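Local atomic coordinates of beta-ketoacyl-[acyl-carrier-protein] synthase III (Pseudomonas aeruginosa, PDB entry 2X3E), a protein that probably catalyses the first condensation of fatty acid synthesis, joining acetyl-CoA to malonyl-ACP to give 3-oxobutanoyl-ACP with release of carbon dioxide. Residues Q225-V230 with A261-L266; L288-G293 with G297-G302; R93-L98 with A103-L108. The protein carries 1 engineered substitution. All coordinates share one frame; numbering follows the deposited sequence. Where two conformers were deposited one is given.

Contact 1: residues Q225-V230 with A261-L266; sequences QMSDSV and ADQLDL
Gln-263 meets Ser-227 first, where the last turn of helix 254-264 lies beside helix 215-237 and CA of Gln-263 comes within 6.3 Å of CA of Ser-227. The touching is done by the aliphatic root of the glutamine: its CB sits 3.7 Å from CB of Ser-227, and its CG follows a little farther off. The bend at chi2 (-64°) carries the amide away from Ser-227, so only CB and CG touch it. Ser-227 was modelled in two conformers; in the one given, OG is 3.4 Å from Gln-263 CB and bonds to Val-223 O, one turn earlier in its own helix, a detail that is less certain for that reason.

Leu-264 comes next and sends a fork of methyls at the other helix. CD2 rests 3.6 Å from the backbone oxygen Ser-227 O, while CD1 packs 3.8 Å from CG1 of Val-230, the two side chains crossing at about a right angle. Val-230 presents CG1 because that methyl stands anti to its backbone N (chi1 174°). No hydrogen bond joins the segments, so they meet by van der Waals packing alone.

Asp-265 is the first residue to leave helical torsions, in a Schellman motif: phi turns positive, Leu-266 N bonds to Ala-261 O at 2.9 Å, and Asp-265 N bonds to Asp-262 O. Underneath both helices runs the C-terminal beta-sheet: Val-230, Leu-264 and Leu-266 all settle on Leu-247 of strand 246-249, and Val-230 also reaches Thr-308 of strand 304-311 and Ser-318 of strand 315-322.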
loop_
_atom_site.group_PDB
_atom_site.type_symbol
_atom_site.label_atom_id
_atom_site.label_comp_id
_atom_site.label_asym_id
_atom_site.label_seq_id
_atom_site.Cartn_x
_atom_site.Cartn_y
_atom_site.Cartn_z
ATOM N N GLN A 225 -23.104 3.810 3.113
ATOM C CA GLN A 225 -21.901 2.988 3.274
ATOM C C GLN A 225 -21.251 3.216 4.637
ATOM O O GLN A 225 -20.921 2.260 5.347
ATOM C CB GLN A 225 -20.891 3.290 2.163
ATOM C CG GLN A 225 -21.297 2.780 0.793
ATOM C CD GLN A 225 -20.815 1.370 0.512
ATOM O OE1 GLN A 225 -20.421 0.650 1.420
ATOM N NE2 GLN A 225 -20.857 0.972 -0.747
ATOM N N MET A 226 -21.080 4.482 5.011
ATOM C CA MET A 226 -20.456 4.790 6.288
ATOM C C MET A 226 -21.403 4.489 7.453
ATOM O O MET A 226 -20.974 3.905 8.447
ATOM C CB MET A 226 -19.924 6.230 6.319
ATOM C CG MET A 226 -18.518 6.342 5.724
ATOM S SD MET A 226 -17.772 7.962 5.928
ATOM C CE MET A 226 -18.983 8.674 7.029
ATOM N N SER A 227 -22.682 4.848 7.330
ATOM C CA SER A 227 -23.675 4.575 8.381
ATOM C C SER A 227 -23.781 3.082 8.690
ATOM O O SER A 227 -23.770 2.658 9.853
ATOM C CB SER A 227 -25.053 5.089 7.961
ATOM O OG SER A 227 -25.018 6.477 7.691
ATOM N N ASP A 228 -23.896 2.275 7.637
ATOM C CA ASP A 228 -24.014 0.820 7.811
ATOM C C ASP A 228 -22.729 0.223 8.398
ATOM O O ASP A 228 -22.788 -0.676 9.238
ATOM C CB ASP A 228 -24.345 0.130 6.479
ATOM C CG ASP A 228 -25.727 0.500 5.936
ATOM O OD1 ASP A 228 -26.639 0.827 6.729
ATOM O OD2 ASP A 228 -25.913 0.442 4.696
ATOM N N SER A 229 -21.574 0.729 7.961
ATOM C CA SER A 229 -20.280 0.250 8.464
ATOM C C SER A 229 -20.134 0.551 9.957
ATOM O O SER A 229 -19.699 -0.312 10.736
ATOM C CB SER A 229 -19.118 0.861 7.668
ATOM O OG SER A 229 -17.869 0.383 8.152
ATOM N N VAL A 230 -20.525 1.762 10.356
ATOM C CA VAL A 230 -20.541 2.134 11.770
ATOM C C VAL A 230 -21.437 1.164 12.537
ATOM O O VAL A 230 -21.030 0.620 13.557
ATOM C CB VAL A 230 -21.021 3.593 11.993
ATOM C CG1 VAL A 230 -21.162 3.891 13.490
ATOM C CG2 VAL A 230 -20.056 4.577 11.346
ATOM N N ALA A 261 -25.055 10.826 10.700
ATOM C CA ALA A 261 -25.663 10.907 12.033
ATOM C C ALA A 261 -27.168 10.614 11.995
ATOM O O ALA A 261 -27.684 9.838 12.814
ATOM C CB ALA A 261 -25.409 12.287 12.659
ATOM N N ASP A 262 -27.858 11.239 11.047
ATOM C CA ASP A 262 -29.295 11.031 10.842
ATOM C C ASP A 262 -29.627 9.541 10.726
ATOM O O ASP A 262 -30.534 9.054 11.401
ATOM C CB ASP A 262 -29.768 11.785 9.592
ATOM C CG ASP A 262 -31.237 11.550 9.273
ATOM O OD1 ASP A 262 -32.078 11.612 10.195
ATOM O OD2 ASP A 262 -31.550 11.301 8.091
ATOM N N GLN A 263 -28.900 8.822 9.879
ATOM C CA GLN A 263 -29.161 7.384 9.689
ATOM C C GLN A 263 -29.008 6.582 10.977
ATOM O O GLN A 263 -29.738 5.609 11.194
ATOM C CB GLN A 263 -28.242 6.783 8.619
ATOM C CG GLN A 263 -28.551 7.227 7.203
ATOM C CD GLN A 263 -29.916 6.780 6.715
ATOM O OE1 GLN A 263 -30.329 5.640 6.938
ATOM N NE2 GLN A 263 -30.621 7.676 6.031
ATOM N N LEU A 264 -28.058 6.995 11.817
ATOM C CA LEU A 264 -27.778 6.318 13.084
ATOM C C LEU A 264 -28.617 6.844 14.244
ATOM O O LEU A 264 -28.489 6.343 15.354
ATOM C CB LEU A 264 -26.292 6.481 13.450
ATOM C CG LEU A 264 -25.236 5.871 12.524
ATOM C CD1 LEU A 264 -23.874 6.498 12.764
ATOM C CD2 LEU A 264 -25.166 4.364 12.713
ATOM N N ASP A 265 -29.475 7.837 13.993
ATOM C CA ASP A 265 -30.213 8.522 15.062
ATOM C C ASP A 265 -29.239 9.007 16.142
ATOM O O ASP A 265 -29.522 8.914 17.343
ATOM C CB ASP A 265 -31.297 7.614 15.676
ATOM C CG ASP A 265 -32.525 7.486 14.797
ATOM O OD1 ASP A 265 -32.967 8.509 14.234
ATOM O OD2 ASP A 265 -33.065 6.364 14.690
ATOM N N LEU A 266 -28.092 9.523 15.696
ATOM C CA LEU A 266 -27.039 10.048 16.561
ATOM C C LEU A 266 -27.073 11.573 16.489
ATOM O O LEU A 266 -27.240 12.130 15.408
ATOM C CB LEU A 266 -25.677 9.560 16.068
ATOM C CG LEU A 266 -24.465 9.879 16.939
ATOM C CD1 LEU A 266 -24.403 8.921 18.127
ATOM C CD2 LEU A 266 -23.181 9.800 16.123
#

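Contact 2: residues L288-G293 with G297-G302; sequences LALAHG and GILRDG
Helix 285-295 finishes in a Schellman motif, with Gly-297 at positive phi and Ile-298 N returning to Gly-293 O in a 2.8 Å hydrogen bond. That bond is moderately bent, 148° at the hydrogen, and the donor is tilted 18° from the carbonyl plane. Gly-297 N also comes close to the same oxygen, but its angle is too poor for a bond.

Once the chain has turned, two side chains fold back on the helix end. Ile-298 lays its CB 3.6 Å from Gly-293 O, just beside the bond its own N makes. Leu-299 comes in over the peptide of Gly-293, which has no side chain to intervene, and its CG lies 3.8 Å from Gly-293 C. With chi2 at -179°, CD1 is extended away from the leucine's backbone and reaches the preceding turn of the helix.

Beyond this the loop runs toward strand 304-311. Arg-300 N is hydrogen-bonded to His-246 NE2, and both Leu-290 and Leu-299 pack on Met-305 of that strand. The two leucines also touch each other directly: Leu-299 CD1 stands 3.6 Å from Leu-290 O and 4.2 Å from Leu-290 CD2.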
loop_
_atom_site.group_PDB
_atom_site.type_symbol
_atom_site.label_atom_id
_atom_site.label_comp_id
_atom_site.label_asym_id
_atom_site.label_seq_id
_atom_site.Cartn_x
_atom_site.Cartn_y
_atom_site.Cartn_z
ATOM N N LEU A 288 -6.916 14.626 10.536
ATOM C CA LEU A 288 -7.043 16.087 10.619
ATOM C C LEU A 288 -8.265 16.471 11.459
ATOM O O LEU A 288 -8.198 17.410 12.261
ATOM C CB LEU A 288 -7.104 16.734 9.241
ATOM C CG LEU A 288 -5.766 16.822 8.506
ATOM C CD1 LEU A 288 -6.004 17.181 7.054
ATOM C CD2 LEU A 288 -4.846 17.836 9.172
ATOM N N ALA A 289 -9.366 15.735 11.302
ATOM C CA ALA A 289 -10.561 15.963 12.123
ATOM C C ALA A 289 -10.278 15.673 13.602
ATOM O O ALA A 289 -10.696 16.434 14.473
ATOM C CB ALA A 289 -11.756 15.123 11.615
ATOM N N LEU A 290 -9.561 14.584 13.875
ATOM C CA LEU A 290 -9.098 14.289 15.231
ATOM C C LEU A 290 -8.271 15.443 15.827
ATOM O O LEU A 290 -8.487 15.829 16.979
ATOM C CB LEU A 290 -8.291 12.979 15.269
ATOM C CG LEU A 290 -9.089 11.671 15.153
ATOM C CD1 LEU A 290 -8.158 10.463 15.045
ATOM C CD2 LEU A 290 -10.049 11.502 16.342
ATOM N N ALA A 291 -7.330 15.985 15.052
ATOM C CA ALA A 291 -6.498 17.098 15.522
ATOM C C ALA A 291 -7.359 18.321 15.858
ATOM O O ALA A 291 -7.119 19.004 16.852
ATOM C CB ALA A 291 -5.427 17.455 14.483
ATOM N N HIS A 292 -8.369 18.576 15.032
ATOM C CA HIS A 292 -9.330 19.645 15.281
ATOM C C HIS A 292 -10.075 19.426 16.597
ATOM O O HIS A 292 -10.181 20.337 17.417
ATOM C CB HIS A 292 -10.320 19.737 14.116
ATOM C CG HIS A 292 -11.496 20.617 14.389
ATOM N ND1 HIS A 292 -11.433 21.991 14.309
ATOM C CD2 HIS A 292 -12.771 20.317 14.730
ATOM C CE1 HIS A 292 -12.619 22.500 14.595
ATOM N NE2 HIS A 292 -13.448 21.505 14.857
ATOM N N GLY A 293 -10.582 18.216 16.796
ATOM C CA GLY A 293 -11.273 17.871 18.039
ATOM C C GLY A 293 -10.404 18.039 19.272
ATOM O O GLY A 293 -10.859 18.535 20.301
ATOM N N GLY A 297 -10.724 20.754 22.430
ATOM C CA GLY A 297 -11.071 20.064 23.674
ATOM C C GLY A 297 -12.363 19.263 23.590
ATOM O O GLY A 297 -13.000 18.982 24.611
ATOM N N ILE A 298 -12.749 18.889 22.375
ATOM C CA ILE A 298 -13.992 18.155 22.142
ATOM C C ILE A 298 -13.863 16.694 22.586
ATOM O O ILE A 298 -14.825 16.101 23.076
ATOM C CB ILE A 298 -14.385 18.208 20.641
ATOM C CG1 ILE A 298 -15.023 19.556 20.308
ATOM C CG2 ILE A 298 -15.327 17.058 20.266
ATOM C CD1 ILE A 298 -15.178 19.800 18.824
ATOM N N LEU A 299 -12.667 16.131 22.436
ATOM C CA LEU A 299 -12.462 14.700 22.632
ATOM C C LEU A 299 -12.315 14.349 24.106
ATOM O O LEU A 299 -11.466 14.902 24.802
ATOM C CB LEU A 299 -11.229 14.229 21.866
ATOM C CG LEU A 299 -11.222 14.532 20.368
ATOM C CD1 LEU A 299 -9.960 13.995 19.723
ATOM C CD2 LEU A 299 -12.468 13.960 19.700
ATOM N N ARG A 300 -13.142 13.412 24.562
ATOM C CA ARG A 300 -13.188 13.001 25.960
ATOM C C ARG A 300 -12.205 11.878 26.236
ATOM O O ARG A 300 -12.149 10.914 25.480
ATOM C CB ARG A 300 -14.574 12.460 26.308
ATOM C CG ARG A 300 -15.681 13.476 26.397
ATOM C CD ARG A 300 -17.018 12.761 26.606
ATOM N NE ARG A 300 -16.959 11.762 27.681
ATOM C CZ ARG A 300 -17.403 11.938 28.927
ATOM N NH1 ARG A 300 -17.967 13.084 29.312
ATOM N NH2 ARG A 300 -17.284 10.947 29.806
ATOM N N ASP A 301 -11.473 11.983 27.342
ATOM C CA ASP A 301 -10.647 10.880 27.830
ATOM C C ASP A 301 -11.530 9.643 28.009
ATOM O O ASP A 301 -12.490 9.674 28.777
ATOM C CB ASP A 301 -10.013 11.225 29.190
ATOM C CG ASP A 301 -9.146 12.478 29.155
ATOM O OD1 ASP A 301 -8.595 12.814 28.090
ATOM O OD2 ASP A 301 -9.005 13.123 30.218
ATOM N N GLY A 302 -11.221 8.565 27.291
ATOM C CA GLY A 302 -11.974 7.314 27.412
ATOM C C GLY A 302 -13.328 7.297 26.712
ATOM O O GLY A 302 -14.091 6.338 26.855
#

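Contact 3: residues R93-L98 with A103-L108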
loop_
_atom_site.group_PDB
_atom_site.type_symbol
_atom_site.label_atom_id
_atom_site.label_comp_id
_atom_site.label_asym_id
_atom_site.label_seq_id
_atom_site.Cartn_x
_atom_site.Cartn_y
_atom_site.Cartn_z
ATOM N N ARG A 93 11.270 7.285 2.290
ATOM C CA ARG A 93 11.887 8.614 2.340
ATOM C C ARG A 93 11.443 9.374 3.588
ATOM O O ARG A 93 12.262 9.993 4.265
ATOM C CB ARG A 93 11.575 9.439 1.083
ATOM C CG ARG A 93 12.336 10.776 1.028
ATOM C CD ARG A 93 12.032 11.584 -0.229
ATOM N NE ARG A 93 12.815 12.819 -0.260
ATOM C CZ ARG A 93 12.844 13.672 -1.281
ATOM N NH1 ARG A 93 12.128 13.438 -2.370
ATOM N NH2 ARG A 93 13.594 14.764 -1.212
ATOM N N VAL A 94 10.153 9.320 3.894
ATOM C CA VAL A 94 9.626 9.987 5.074
ATOM C C VAL A 94 10.261 9.412 6.352
ATOM O O VAL A 94 10.722 10.165 7.209
ATOM C CB VAL A 94 8.088 9.889 5.134
ATOM C CG1 VAL A 94 7.566 10.431 6.458
ATOM C CG2 VAL A 94 7.474 10.651 3.947
ATOM N N ALA A 95 10.309 8.085 6.460
ATOM C CA ALA A 95 10.935 7.430 7.612
ATOM C C ALA A 95 12.379 7.922 7.778
ATOM O O ALA A 95 12.782 8.326 8.871
ATOM C CB ALA A 95 10.886 5.907 7.466
ATOM N N ALA A 96 13.139 7.928 6.684
ATOM C CA ALA A 96 14.530 8.383 6.716
ATOM C C ALA A 96 14.644 9.829 7.201
ATOM O O ALA A 96 15.499 10.148 8.029
ATOM C CB ALA A 96 15.178 8.249 5.338
ATOM N N ARG A 97 13.767 10.693 6.688
ATOM C CA ARG A 97 13.777 12.113 7.056
ATOM C C ARG A 97 13.298 12.378 8.492
ATOM O O ARG A 97 13.522 13.464 9.019
ATOM C CB ARG A 97 12.967 12.939 6.047
ATOM C CG ARG A 97 13.669 13.075 4.704
ATOM C CD ARG A 97 13.043 14.147 3.821
ATOM N NE ARG A 97 13.170 15.487 4.403
ATOM C CZ ARG A 97 13.022 16.629 3.732
ATOM N NH1 ARG A 97 12.767 16.630 2.423
ATOM N NH2 ARG A 97 13.150 17.788 4.374
ATOM N N LEU A 98 12.650 11.392 9.110
ATOM C CA LEU A 98 12.306 11.435 10.539
ATOM C C LEU A 98 13.426 10.916 11.435
ATOM O O LEU A 98 13.257 10.843 12.655
ATOM C CB LEU A 98 11.063 10.591 10.804
ATOM C CG LEU A 98 9.749 11.140 10.263
ATOM C CD1 LEU A 98 8.698 10.061 10.329
ATOM C CD2 LEU A 98 9.328 12.376 11.057
ATOM N N ALA A 103 13.593 1.475 9.452
ATOM C CA ALA A 103 12.213 1.125 9.763
ATOM C C ALA A 103 11.535 0.417 8.595
ATOM O O ALA A 103 11.823 0.698 7.417
ATOM C CB ALA A 103 11.418 2.377 10.143
ATOM N N LEU A 104 10.652 -0.515 8.946
ATOM C CA LEU A 104 9.678 -1.090 8.025
ATOM C C LEU A 104 8.890 0.089 7.444
ATOM O O LEU A 104 8.368 0.890 8.201
ATOM C CB LEU A 104 8.778 -2.027 8.838
ATOM C CG LEU A 104 7.549 -2.773 8.343
ATOM C CD1 LEU A 104 7.115 -3.726 9.468
ATOM C CD2 LEU A 104 6.425 -1.844 7.952
ATOM N N ALA A 105 8.822 0.220 6.121
ATOM C CA ALA A 105 8.135 1.376 5.532
ATOM C C ALA A 105 7.483 1.047 4.199
ATOM O O ALA A 105 8.128 0.482 3.322
ATOM C CB ALA A 105 9.118 2.539 5.363
ATOM N N PHE A 106 6.205 1.395 4.064
ATOM C CA PHE A 106 5.477 1.211 2.807
ATOM C C PHE A 106 4.260 2.125 2.709
ATOM O O PHE A 106 3.812 2.665 3.719
ATOM C CB PHE A 106 5.064 -0.268 2.629
ATOM C CG PHE A 106 4.046 -0.772 3.643
ATOM C CD1 PHE A 106 2.677 -0.666 3.394
ATOM C CD2 PHE A 106 4.458 -1.397 4.820
ATOM C CE1 PHE A 106 1.739 -1.147 4.306
ATOM C CE2 PHE A 106 3.536 -1.888 5.735
ATOM C CZ PHE A 106 2.168 -1.759 5.485
ATOM N N ASP A 107 3.746 2.299 1.487
ATOM C CA ASP A 107 2.519 3.070 1.235
ATOM C C ASP A 107 1.336 2.119 1.031
ATOM O O ASP A 107 1.492 1.048 0.433
ATOM C CB ASP A 107 2.651 3.958 -0.015
ATOM C CG ASP A 107 3.702 5.058 0.119
ATOM O OD1 ASP A 107 4.383 5.161 1.165
ATOM O OD2 ASP A 107 3.862 5.835 -0.861
ATOM N N LEU A 108 0.159 2.527 1.517
ATOM C CA LEU A 108 -1.078 1.756 1.392
ATOM C C LEU A 108 -2.071 2.575 0.584
ATOM O O LEU A 108 -2.254 3.761 0.851
ATOM C CB LEU A 108 -1.643 1.434 2.780
ATOM C CG LEU A 108 -2.888 0.537 2.848
ATOM C CD1 LEU A 108 -2.885 -0.278 4.145
ATOM C CD2 LEU A 108 -4.195 1.337 2.712
#
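Helical at Ala-95 (psi -48°) and extended at Ala-105 (psi 129°), the two backbones lie so that both CB methyls point at the other segment, inside the beta-alpha-beta unit of strand 75-79, helix 91-97 and strand 104-109. The alternation of the extended chain does the rest: Ala-103 and Ala-105 face the helix, while Leu-104 between them points away from it. One methyl of the helix meets two, Ala-103 just before the strand and Ala-105 within it, with no hydrogen bond between the segments. Three small side chains are consistent with the close approach of the helix backbone, CA of Ala-95 being 6.8 Å from CA of Ala-103.

Farther along the strand, Asp-107 ties the unit together: OD1 accepts from Ala-91 N and OD2 from Thr-90 N, at the start of the helix. Strand 104-109 is outermost in its sheet within the chain, and at Asp-107 it pairs antiparallel with a strand of the second subunit, so the sheet runs on across the interface. Ala-105 N is bonded to Tyr-117 OH of that subunit. The CB of Ala-95 is 4.3 Å from CB of Ala-105 and 4.5 Å from CB of Ala-103.

In the fold
Along the chain contact 3 closes first, then contact 1, then contact 2. Contact 3 belongs to the N-terminal half of the thiolase-like fold and its sheet; contacts 1 and 2 belong to the C-terminal half, whose sheet both reach through strands 246-249 and 304-311. Contacts 1 and 2 have centres about 20 Å apart, contacts 2 and 3 about 26 Å, whereas contacts 1 and 3, on opposite sides of the chain's centre, are about 34 Å apart. None touches another. Strand 246-249 leads directly to His-250, a predicted active-site residue, and strand 104-109 runs toward Ala-112, an engineered residue at another such position. Contact 3 alone of the three also borders the second subunit.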